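PDB 5XSW: chitinase, which probably hydrolyses chitin as an endochitinase, this chain being one piece of a longer protein and holding a bound glycan in its pocket. Local coordinates for residues T407-R410 and Q411-R415; G417-D421 and E422-A426; D351-E354 and K355-A359. One frame throughout, in Å; residues are numbered along the deposited sequence.

All three contacts are local, each joining neighbouring turns at a helix end. Contact 1 closes helix 399-412 and is partly buried, with two buried phenylalanine side chains just after it. Contact 2 lies on the surface, where helix 421-439 begins with a polar capping box. These two adjoin: Phe414 CZ lies 4.2 Å from Ile419 CD1, and the Arg410 guanidinium makes a cation-pi contact with Trp424 and a long, weak ion pair with Asp421. Contact 3, also at the surface, spans the whole short helix 353-357 on the opposite side of the chain's centre, its nearest atoms about 32 Å from contact 1. Its mark is a CH-pi contact of an isoleucine methyl with an indole face.

Contact 1: T407-R410 and Q411-R415; sequences TVVR and QKFFR
The two phenylalanine rings after the end of helix 399-412 are met differently by Val409: CG1 stands at the edge of the Phe414 ring, near its plane, 4.4 Å from CE2, while the Phe413 ring meets the same methyl through CD2 at 4.5 Å. One face of the Phe413 ring also has Lys412 CB above it, offset toward the rim. Beyond these residues, Trp464 meets the Phe414 ring edge-to-face, Trp198 meets it with planes about 20° apart, and Ile294 of helix 288-311 touches Phe413. CG1 of Val409 reaches both rings because it is anti to the backbone N (chi1 172°).

On another flank of the helix, Thr407 and Gln411 run side by side, with Thr407 CG2 3.4 Å from Gln411 NE2; the threonine hydroxyl is instead bonded to the carbonyl of Glu403. Lys412 CG, anti to its own carbonyl carbon (chi1 -52°), lies 3.9 Å from Val408 CG1; a bend at the second torsion then leads the chain away to a salt bridge with Asp276.

The i to i+4 backbone bonds finish with Gln411 N bonded to Thr407 O, Lys412 N to Val408 O, and Phe413 N to Val409 O at 2.9 Å. Phe413 is the first residue to leave helical angles. A water donates to Arg410 O at 2.6 Å and to Phe413 O at 2.7 Å, although other acceptors compete for its protons. It thus links the last turn to the departing chain; Tyr277 OH bonds Lys412 O, helical N-H groups take the carbonyls of 407-409, and the apolar rings turn into the protein.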
loop_
_atom_site.group_PDB
_atom_site.type_symbol
_atom_site.label_atom_id
_atom_site.label_comp_id
_atom_site.label_asym_id
_atom_site.label_seq_id
_atom_site.Cartn_x
_atom_site.Cartn_y
_atom_site.Cartn_z
ATOM N N THR A 407 -11.228 25.177 -4.338
ATOM C CA THR A 407 -12.324 24.194 -4.389
ATOM C C THR A 407 -11.800 22.756 -4.488
ATOM O O THR A 407 -12.260 21.880 -3.780
ATOM C CB THR A 407 -13.246 24.476 -5.617
ATOM O OG1 THR A 407 -13.699 25.832 -5.545
ATOM C CG2 THR A 407 -14.444 23.573 -5.644
ATOM N N VAL A 408 -10.868 22.518 -5.394
ATOM C CA VAL A 408 -10.293 21.166 -5.510
ATOM C C VAL A 408 -9.566 20.795 -4.216
ATOM O O VAL A 408 -9.724 19.674 -3.645
ATOM C CB VAL A 408 -9.337 21.087 -6.715
ATOM C CG1 VAL A 408 -8.659 19.662 -6.731
ATOM C CG2 VAL A 408 -10.157 21.352 -8.056
ATOM N N VAL A 409 -8.784 21.733 -3.678
ATOM C CA VAL A 409 -8.101 21.399 -2.421
ATOM C C VAL A 409 -9.128 21.004 -1.350
ATOM O O VAL A 409 -8.975 20.030 -0.609
ATOM C CB VAL A 409 -7.218 22.569 -1.930
ATOM C CG1 VAL A 409 -6.689 22.256 -0.521
ATOM C CG2 VAL A 409 -6.019 22.725 -2.904
ATOM N N ARG A 410 -10.206 21.765 -1.270
ATOM C CA ARG A 410 -11.229 21.441 -0.256
ATOM C C ARG A 410 -11.914 20.098 -0.505
ATOM O O ARG A 410 -12.262 19.380 0.452
ATOM C CB ARG A 410 -12.307 22.530 -0.232
ATOM C CG ARG A 410 -13.227 22.428 0.986
ATOM C CD ARG A 410 -14.085 23.668 1.098
ATOM N NE ARG A 410 -14.928 23.642 2.297
ATOM C CZ ARG A 410 -15.996 24.424 2.470
ATOM N NH1 ARG A 410 -16.343 25.300 1.524
ATOM N NH2 ARG A 410 -16.713 24.329 3.588
ATOM N N GLN A 411 -12.139 19.766 -1.772
ATOM C CA GLN A 411 -12.742 18.469 -2.122
ATOM C C GLN A 411 -11.828 17.284 -1.863
ATOM O O GLN A 411 -12.284 16.182 -1.516
ATOM C CB GLN A 411 -13.113 18.421 -3.603
ATOM C CG GLN A 411 -14.275 19.358 -4.003
ATOM C CD GLN A 411 -14.445 19.485 -5.547
ATOM O OE1 GLN A 411 -13.732 18.832 -6.333
ATOM N NE2 GLN A 411 -15.390 20.326 -5.967
ATOM N N LYS A 412 -10.537 17.469 -2.109
ATOM C CA LYS A 412 -9.647 16.307 -2.108
ATOM C C LYS A 412 -8.744 16.126 -0.872
ATOM O O LYS A 412 -8.242 15.022 -0.649
ATOM C CB LYS A 412 -8.757 16.358 -3.353
ATOM C CG LYS A 412 -9.627 16.533 -4.655
ATOM C CD LYS A 412 -10.490 15.275 -4.903
ATOM C CE LYS A 412 -11.368 15.459 -6.219
ATOM N NZ LYS A 412 -12.155 14.194 -6.424
ATOM N N PHE A 413 -8.513 17.195 -0.116
ATOM C CA PHE A 413 -7.682 17.102 1.079
ATOM C C PHE A 413 -8.389 17.547 2.368
ATOM O O PHE A 413 -9.427 18.203 2.324
ATOM C CB PHE A 413 -6.376 17.896 0.847
ATOM C CG PHE A 413 -5.575 17.353 -0.332
ATOM C CD1 PHE A 413 -4.979 16.090 -0.263
ATOM C CD2 PHE A 413 -5.452 18.078 -1.475
ATOM C CE1 PHE A 413 -4.256 15.571 -1.324
ATOM C CE2 PHE A 413 -4.716 17.593 -2.561
ATOM C CZ PHE A 413 -4.138 16.327 -2.522
ATOM N N PHE A 414 -7.819 17.136 3.500
ATOM C CA PHE A 414 -8.404 17.351 4.837
ATOM C C PHE A 414 -9.624 16.489 4.998
ATOM O O PHE A 414 -10.212 15.974 4.032
ATOM C CB PHE A 414 -8.766 18.820 5.114
ATOM C CG PHE A 414 -7.605 19.763 5.002
ATOM C CD1 PHE A 414 -6.695 19.876 6.029
ATOM C CD2 PHE A 414 -7.452 20.564 3.876
ATOM C CE1 PHE A 414 -5.599 20.773 5.933
ATOM C CE2 PHE A 414 -6.386 21.448 3.753
ATOM C CZ PHE A 414 -5.449 21.557 4.788
ATOM N N ARG A 415 -9.988 16.341 6.248
ATOM C CA ARG A 415 -11.064 15.476 6.721
ATOM C C ARG A 415 -12.096 16.427 7.326
ATOM O O ARG A 415 -11.739 17.509 7.791
ATOM C CB ARG A 415 -10.436 14.465 7.715
ATOM C CG ARG A 415 -11.245 13.442 8.391
ATOM C CD ARG A 415 -10.326 12.467 9.148
ATOM N NE ARG A 415 -9.605 11.615 8.198
ATOM C CZ ARG A 415 -9.884 10.343 7.954
ATOM N NH1 ARG A 415 -10.860 9.724 8.623
ATOM N NH2 ARG A 415 -9.179 9.691 7.032
HETATM O O HOH W 1 -11.716 19.485 3.001
#

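Contact 2: G417-D421 and E422-A426; sequences GAISD and EEWNA
A capping box starts helix 421-439, with Ser420 at the N-cap and Glu423 three residues on, each side chain bonding the other's backbone N-H. Glu423 N donates to Ser420 OG at 3.1 Å, and Ser420 N returns a bond to Glu423 OE2 at 2.8 Å. The second is nearly straight, 172° at the hydrogen; it meets the anti side of the carboxylate oxygen, 27° out of the carboxylate plane. Ser420 OG sits between its own backbone N and carbonyl carbon (chi1 67°), which turns it toward the first turn of the helix. The glutamate, extended beyond CG, passes CG close by that hydroxyl before its carboxylate reaches back to the serine N-H.

In such a box the two side chains satisfy N-H groups that have no helical carbonyl before them, and a carboxylate near the positive end of the helix dipole would probably be stabilised. Were Ser420 replaced by an alanine, the Glu423 N-H would probably lose its capping acceptor and the glutamate carboxylate its hydroxyl neighbour, leaving the helix start less firmly fixed. Regular backbone bonding takes over from here, Trp424 N to Ser420 O and Asn425 N to Asp421 O.

Ile419, just before the cap, packs against Trp424 as a hydrophobic staple. Its CD1 comes 3.9 Å from CZ3 of the Trp424 indole, while CG2 lies at the edge of that indole, in the ring plane, and 3.7 Å from Glu423 CB. Trp464 and Pro465 touch Ile419 from a loop, and Arg410 makes a cation-pi contact with Trp424.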
loop_
_atom_site.group_PDB
_atom_site.type_symbol
_atom_site.label_atom_id
_atom_site.label_comp_id
_atom_site.label_asym_id
_atom_site.label_seq_id
_atom_site.Cartn_x
_atom_site.Cartn_y
_atom_site.Cartn_z
ATOM N N GLY A 417 -14.114 18.420 9.839
ATOM C CA GLY A 417 -13.827 18.762 11.216
ATOM C C GLY A 417 -12.497 19.465 11.348
ATOM O O GLY A 417 -12.156 19.973 12.416
ATOM N N ALA A 418 -11.707 19.473 10.279
ATOM C CA ALA A 418 -10.411 20.118 10.380
ATOM C C ALA A 418 -10.571 21.608 10.202
ATOM O O ALA A 418 -9.958 22.391 10.906
ATOM C CB ALA A 418 -9.419 19.556 9.343
ATOM N N ILE A 419 -11.340 21.999 9.196
ATOM C CA ILE A 419 -11.572 23.401 8.914
ATOM C C ILE A 419 -13.090 23.550 8.709
ATOM O O ILE A 419 -13.654 22.911 7.814
ATOM C CB ILE A 419 -10.822 23.877 7.650
ATOM C CG1 ILE A 419 -9.331 23.493 7.704
ATOM C CG2 ILE A 419 -11.032 25.403 7.433
ATOM C CD1 ILE A 419 -8.534 23.889 6.449
ATOM N N SER A 420 -13.762 24.343 9.547
ATOM C CA SER A 420 -15.226 24.486 9.415
ATOM C C SER A 420 -15.591 25.277 8.182
ATOM O O SER A 420 -14.733 25.963 7.607
ATOM C CB SER A 420 -15.822 25.174 10.639
ATOM O OG SER A 420 -15.382 26.522 10.698
ATOM N N ASP A 421 -16.866 25.238 7.797
ATOM C CA ASP A 421 -17.329 26.038 6.652
ATOM C C ASP A 421 -17.050 27.518 6.870
ATOM O O ASP A 421 -16.615 28.219 5.957
ATOM C CB ASP A 421 -18.812 25.820 6.392
ATOM C CG ASP A 421 -19.098 24.435 5.870
ATOM O OD1 ASP A 421 -18.397 23.507 6.313
ATOM O OD2 ASP A 421 -19.989 24.265 5.006
ATOM N N GLU A 422 -17.249 27.974 8.099
ATOM C CA GLU A 422 -17.093 29.385 8.414
ATOM C C GLU A 422 -15.643 29.785 8.295
ATOM O O GLU A 422 -15.333 30.871 7.798
ATOM C CB GLU A 422 -17.590 29.702 9.825
ATOM C CG GLU A 422 -19.087 29.515 10.035
ATOM C CD GLU A 422 -19.507 29.790 11.477
ATOM O OE1 GLU A 422 -18.629 30.178 12.291
ATOM O OE2 GLU A 422 -20.711 29.617 11.788
ATOM N N GLU A 423 -14.767 28.917 8.807
ATOM C CA GLU A 423 -13.330 29.117 8.698
ATOM C C GLU A 423 -12.919 29.138 7.226
ATOM O O GLU A 423 -12.192 30.043 6.789
ATOM C CB GLU A 423 -12.585 28.026 9.478
ATOM C CG GLU A 423 -12.796 28.163 10.983
ATOM C CD GLU A 423 -12.337 26.953 11.839
ATOM O OE1 GLU A 423 -12.085 27.195 13.039
ATOM O OE2 GLU A 423 -12.244 25.787 11.354
ATOM N N TRP A 424 -13.427 28.178 6.450
ATOM C CA TRP A 424 -13.079 28.106 5.022
ATOM C C TRP A 424 -13.556 29.368 4.295
ATOM O O TRP A 424 -12.840 29.951 3.468
ATOM C CB TRP A 424 -13.662 26.844 4.360
ATOM C CG TRP A 424 -13.066 26.656 3.014
ATOM C CD1 TRP A 424 -13.526 27.171 1.828
ATOM C CD2 TRP A 424 -11.843 25.967 2.704
ATOM N NE1 TRP A 424 -12.682 26.803 0.800
ATOM C CE2 TRP A 424 -11.642 26.072 1.312
ATOM C CE3 TRP A 424 -10.926 25.227 3.459
ATOM C CZ2 TRP A 424 -10.543 25.488 0.666
ATOM C CZ3 TRP A 424 -9.838 24.643 2.809
ATOM C CH2 TRP A 424 -9.656 24.789 1.429
ATOM N N ASN A 425 -14.778 29.805 4.606
ATOM C CA ASN A 425 -15.315 31.030 3.998
ATOM C C ASN A 425 -14.516 32.238 4.383
ATOM O O ASN A 425 -14.216 33.076 3.535
ATOM C CB ASN A 425 -16.784 31.240 4.410
ATOM C CG ASN A 425 -17.686 30.201 3.816
ATOM O OD1 ASN A 425 -17.377 29.625 2.772
ATOM N ND2 ASN A 425 -18.803 29.936 4.477
ATOM N N ALA A 426 -14.146 32.336 5.663
ATOM C CA ALA A 426 -13.285 33.455 6.081
ATOM C C ALA A 426 -11.939 33.423 5.358
ATOM O O ALA A 426 -11.389 34.466 4.938
ATOM C CB ALA A 426 -13.070 33.436 7.597
#

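Contact 3: D351-E354 and K355-A359; sequences DNWE and KAINA
Trp353 swings its CG anti to the backbone N (chi1 177°), and Ile357, one turn later, holds CG1 between its own N and carbonyl carbon (chi1 66°); together these torsions bring the isoleucine's CG2 over the face of the indole. The methyl makes a CH-pi contact, 4.2 Å from the centroid of the six-membered ring of Trp353 and 15° off the ring normal. Ile357 CD1 runs to the pyrrole side, 4.0 Å from Trp353 NE1. Lys314 adds a cation-pi contact to the same indole, and Glu317 and Leu321 of helix 313-321 also touch it.

Glu354 bends at its second torsion and lies alongside Ile357, OE1 3.9 Å from CD1. Its carbonyl is gripped twice by Asn358: the backbone N donates to Glu354 O at 3.1 Å, and ND2 adds a weak bond at 2.8 Å. The asparagine's OD1 is turned to a weak bond with Lys323.

Ala356 N bonds Asn352 O, and Ile357 N bonds Trp353 O. Helix 353-357 is a short surface helix packed on helix 313-321, with an i to i+4 CH-pi pair along one flank and the Asn358 amide bonding weakly back near its C-terminal end.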
loop_
_atom_site.group_PDB
_atom_site.type_symbol
_atom_site.label_atom_id
_atom_site.label_comp_id
_atom_site.label_asym_id
_atom_site.label_seq_id
_atom_site.Cartn_x
_atom_site.Cartn_y
_atom_site.Cartn_z
ATOM N N ASP A 351 24.986 -0.253 10.097
ATOM C CA ASP A 351 26.163 -1.042 9.694
ATOM C C ASP A 351 27.091 -0.332 8.733
ATOM O O ASP A 351 28.315 -0.539 8.791
ATOM C CB ASP A 351 25.763 -2.377 9.034
ATOM C CG ASP A 351 24.687 -3.115 9.797
ATOM O OD1 ASP A 351 24.218 -2.619 10.842
ATOM O OD2 ASP A 351 24.269 -4.191 9.325
ATOM N N ASN A 352 26.547 0.468 7.811
ATOM C CA ASN A 352 27.403 1.033 6.772
ATOM C C ASN A 352 27.588 2.551 6.886
ATOM O O ASN A 352 27.967 3.222 5.939
ATOM C CB ASN A 352 26.884 0.641 5.367
ATOM C CG ASN A 352 26.941 -0.853 5.157
ATOM O OD1 ASN A 352 27.958 -1.464 5.445
ATOM N ND2 ASN A 352 25.836 -1.463 4.734
ATOM N N TRP A 353 27.375 3.059 8.081
ATOM C CA TRP A 353 27.524 4.480 8.352
ATOM C C TRP A 353 28.800 5.141 7.818
ATOM O O TRP A 353 28.736 6.162 7.104
ATOM C CB TRP A 353 27.421 4.680 9.850
ATOM C CG TRP A 353 27.605 6.069 10.351
ATOM C CD1 TRP A 353 28.752 6.611 10.900
ATOM C CD2 TRP A 353 26.610 7.080 10.415
ATOM N NE1 TRP A 353 28.516 7.903 11.277
ATOM C CE2 TRP A 353 27.211 8.222 11.002
ATOM C CE3 TRP A 353 25.271 7.151 10.005
ATOM C CZ2 TRP A 353 26.514 9.413 11.204
ATOM C CZ3 TRP A 353 24.575 8.340 10.215
ATOM C CH2 TRP A 353 25.191 9.456 10.805
ATOM N N GLU A 354 29.960 4.559 8.112
ATOM C CA GLU A 354 31.198 5.228 7.744
ATOM C C GLU A 354 31.393 5.253 6.275
ATOM O O GLU A 354 31.821 6.271 5.713
ATOM C CB GLU A 354 32.435 4.551 8.413
ATOM C CG GLU A 354 32.481 4.791 9.908
ATOM C CD GLU A 354 32.690 6.284 10.269
ATOM O OE1 GLU A 354 33.273 7.034 9.452
ATOM O OE2 GLU A 354 32.248 6.707 11.359
ATOM N N LYS A 355 31.124 4.117 5.631
ATOM C CA LYS A 355 31.163 4.078 4.188
ATOM C C LYS A 355 30.207 5.116 3.574
ATOM O O LYS A 355 30.520 5.691 2.545
ATOM C CB LYS A 355 30.775 2.667 3.689
ATOM C CG LYS A 355 30.847 2.435 2.177
ATOM C CD LYS A 355 30.483 0.945 1.833
ATOM C CE LYS A 355 30.803 0.541 0.355
ATOM N NZ LYS A 355 32.015 -0.390 0.214
ATOM N N ALA A 356 29.021 5.267 4.166
ATOM C CA ALA A 356 28.015 6.210 3.615
ATOM C C ALA A 356 28.480 7.658 3.755
ATOM O O ALA A 356 28.476 8.433 2.773
ATOM C CB ALA A 356 26.713 6.056 4.316
ATOM N N ILE A 357 28.891 8.046 4.968
ATOM C CA ILE A 357 29.266 9.464 5.102
ATOM C C ILE A 357 30.567 9.809 4.362
ATOM O O ILE A 357 30.793 10.985 4.034
ATOM C CB ILE A 357 29.397 9.936 6.541
ATOM C CG1 ILE A 357 30.547 9.258 7.237
ATOM C CG2 ILE A 357 28.074 9.808 7.330
ATOM C CD1 ILE A 357 30.755 9.838 8.636
ATOM N N ASN A 358 31.379 8.808 4.020
ATOM C CA ASN A 358 32.630 9.088 3.307
ATOM C C ASN A 358 32.545 8.978 1.818
ATOM O O ASN A 358 33.522 9.238 1.111
ATOM C CB ASN A 358 33.756 8.159 3.806
ATOM C CG ASN A 358 34.276 8.582 5.185
ATOM O OD1 ASN A 358 34.692 9.718 5.371
ATOM N ND2 ASN A 358 34.194 7.691 6.154
ATOM N N ALA A 359 31.384 8.596 1.310
ATOM C CA ALA A 359 31.268 8.431 -0.121
ATOM C C ALA A 359 31.160 9.779 -0.821
ATOM O O ALA A 359 30.346 10.616 -0.430
ATOM C CB ALA A 359 30.020 7.516 -0.467
#